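PDB 6IUL: natterin-like protein from Lethenteron camtschaticum, which acts as a cytotoxic, antitumour pore-forming protein of lamprey immunity, pairing a jacalin-like lectin domain with an aerolysin-type pore-forming module. Local coordinates for the interface of chains A and B. Residues are numbered along the deposited sequence; one frame, centred on the assembly and turned at random. Chains: chain A/B, Natterin-like protein.

The interface of chains A and B. Residues chain A 172, 189-191, 249, 251; chain B 118, 120, 145-146, 286-287.
Strands 166-178, 184-200 and 241-256 of the pore-forming module of chain A meet loops and a one-residue strand of chain B, A:Lys172 reaching B:Asp118 and B:Gly120 at one margin of the patch. The lysine is fully extended, CG anti to the backbone N (chi1 177°), and this stretch carries its ammonium to chain B. A:Lys172 NZ forms a salt bridge 2.7 Å from B:Asp118 OD1, approaching on the syn side and tilted 23° from the carboxylate plane. The same A:Lys172 NZ donates to the carbonyl B:Gly120 O at 2.9 Å, on an in-plane lone pair, and to A:Glu189 O of the neighbouring strand, almost head-on to that carbonyl. Three oxygens thus grip the ammonium. The amide B:Gly120 N also donates to B:Asp118 OD1, from the opposite face of the carboxylate, which would help to hold the carboxylate in place for the lysine.

In the middle, B:Ala145 CB packs 3.8 Å from A:Glu189 CB and lies against the backbone of A:Ser190. Beside it, A:Ser191 holds OG between its backbone N and carbonyl carbon (chi1 61°), where the hydroxyl accepts a nearly straight bond from B:Ile146 N at 2.8 Å. A:Thr249 and B:Val286 lie alongside one another with their side chains pointing opposite ways, CG2 methyl against CG2 methyl at 3.7 Å. The side chain of A:Glu189 runs roughly perpendicular to that of B:Asn287, OE2 of A:Glu189 lying 3.6 Å from B:Asn287 CB. Its OE1 contacts two waters: one is shared with B:Ala145 N, the other with B:Ala145 O and B:Asn287 N. A third water joins A:Ser190 OG and the A:Ser191 backbone to B:Gly120 O, making the polar seam partly water-mediated.

The patch recurs with the chains exchanged in a two-fold, antiparallel dimer of elongated molecules. B:Asp118 and B:Gly120 belong to a loop of the jacalin-like region, and B:Val286 and B:Asn287 to the loop between strands 260-285 and 290-304; the structure alone does not show whether this pairing is the physiological one.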
loop_
_atom_site.group_PDB
_atom_site.type_symbol
_atom_site.label_atom_id
_atom_site.label_comp_id
_atom_site.label_asym_id
_atom_site.label_seq_id
_atom_site.Cartn_x
_atom_site.Cartn_y
_atom_site.Cartn_z
ATOM N N LYS A 172 -4.066 26.419 10.235
ATOM C CA LYS A 172 -3.357 27.685 9.948
ATOM C C LYS A 172 -4.066 28.860 10.572
ATOM O O LYS A 172 -5.332 28.901 10.613
ATOM C CB LYS A 172 -3.246 27.895 8.435
ATOM C CG LYS A 172 -2.590 29.228 8.028
ATOM C CD LYS A 172 -2.390 29.343 6.522
ATOM C CE LYS A 172 -1.713 30.669 6.152
ATOM N NZ LYS A 172 -1.475 30.805 4.702
ATOM N N GLU A 189 -5.301 31.591 1.798
ATOM C CA GLU A 189 -5.037 30.279 1.259
ATOM C C GLU A 189 -4.477 29.358 2.334
ATOM O O GLU A 189 -3.709 29.802 3.174
ATOM C CB GLU A 189 -3.994 30.402 0.182
ATOM C CG GLU A 189 -4.469 30.965 -1.119
ATOM C CD GLU A 189 -3.345 31.114 -2.153
ATOM O OE1 GLU A 189 -2.169 30.830 -1.846
ATOM O OE2 GLU A 189 -3.646 31.589 -3.257
ATOM N N SER A 190 -4.833 28.065 2.285
ATOM C CA SER A 190 -4.265 27.084 3.188
ATOM C C SER A 190 -4.271 25.709 2.583
ATOM O O SER A 190 -5.121 25.409 1.753
ATOM C CB SER A 190 -5.025 27.079 4.509
ATOM O OG SER A 190 -4.417 26.164 5.412
ATOM N N SER A 191 -3.344 24.860 3.015
ATOM C CA SER A 191 -3.307 23.457 2.542
ATOM C C SER A 191 -2.775 22.526 3.628
ATOM O O SER A 191 -2.027 22.961 4.533
ATOM C CB SER A 191 -2.433 23.330 1.288
ATOM O OG SER A 191 -1.068 23.709 1.540
ATOM N N THR A 249 -7.153 21.591 0.281
ATOM C CA THR A 249 -6.899 23.015 0.131
ATOM C C THR A 249 -8.129 23.846 0.449
ATOM O O THR A 249 -9.253 23.351 0.405
ATOM C CB THR A 249 -6.407 23.411 -1.276
ATOM O OG1 THR A 249 -7.443 23.207 -2.229
ATOM C CG2 THR A 249 -5.193 22.595 -1.665
ATOM N N THR A 251 -9.289 28.200 -0.172
ATOM C CA THR A 251 -8.987 29.591 -0.495
ATOM C C THR A 251 -10.284 30.415 -0.553
ATOM O O THR A 251 -11.306 29.936 -1.032
ATOM C CB THR A 251 -8.204 29.725 -1.790
ATOM O OG1 THR A 251 -7.838 31.088 -1.981
ATOM C CG2 THR A 251 -9.012 29.290 -3.010
ATOM N N ASP B 118 2.222 35.385 7.356
ATOM C CA ASP B 118 1.526 34.422 6.505
ATOM C C ASP B 118 2.461 33.246 6.222
ATOM O O ASP B 118 3.441 33.388 5.484
ATOM C CB ASP B 118 1.145 35.075 5.158
ATOM C CG ASP B 118 0.257 34.138 4.282
ATOM O OD1 ASP B 118 0.228 32.921 4.537
ATOM O OD2 ASP B 118 -0.449 34.628 3.363
ATOM N N GLY B 120 1.878 30.533 4.560
ATOM C CA GLY B 120 1.572 29.837 3.327
ATOM C C GLY B 120 1.050 28.452 3.586
ATOM O O GLY B 120 -0.014 28.311 4.193
ATOM N N ALA B 145 0.509 27.906 -0.296
ATOM C CA ALA B 145 -0.410 26.807 -0.133
ATOM C C ALA B 145 -0.337 25.860 -1.328
ATOM O O ALA B 145 -0.377 26.306 -2.467
ATOM C CB ALA B 145 -1.831 27.340 0.007
ATOM N N ILE B 146 -0.223 24.565 -1.038
ATOM C CA ILE B 146 0.057 23.557 -2.057
ATOM C C ILE B 146 -1.168 22.843 -2.571
ATOM O O ILE B 146 -2.016 22.398 -1.786
ATOM C CB ILE B 146 1.034 22.514 -1.495
ATOM C CG1 ILE B 146 2.385 23.184 -1.212
ATOM C CG2 ILE B 146 1.205 21.336 -2.480
ATOM C CD1 ILE B 146 3.346 22.287 -0.430
ATOM N N VAL B 286 -1.697 26.351 -4.946
ATOM C CA VAL B 286 -3.079 26.771 -5.140
ATOM C C VAL B 286 -3.191 28.021 -6.029
ATOM O O VAL B 286 -4.083 28.112 -6.853
ATOM C CB VAL B 286 -3.744 27.027 -3.792
ATOM C CG1 VAL B 286 -5.176 27.537 -3.996
ATOM C CG2 VAL B 286 -3.829 25.732 -3.028
ATOM N N ASN B 287 -2.236 28.946 -5.914
ATOM C CA ASN B 287 -2.276 30.180 -6.720
ATOM C C ASN B 287 -1.861 29.944 -8.147
ATOM O O ASN B 287 -1.889 30.848 -8.946
ATOM C CB ASN B 287 -1.441 31.301 -6.091
ATOM C CG ASN B 287 0.061 30.993 -6.069
ATOM O OD1 ASN B 287 0.549 30.057 -6.745
ATOM N ND2 ASN B 287 0.803 31.760 -5.271
HETATM O O HOH W 1 -1.529 26.021 5.334
HETATM O O HOH W 2 -0.833 29.013 -3.337
HETATM O O HOH W 3 -0.102 30.532 0.367
#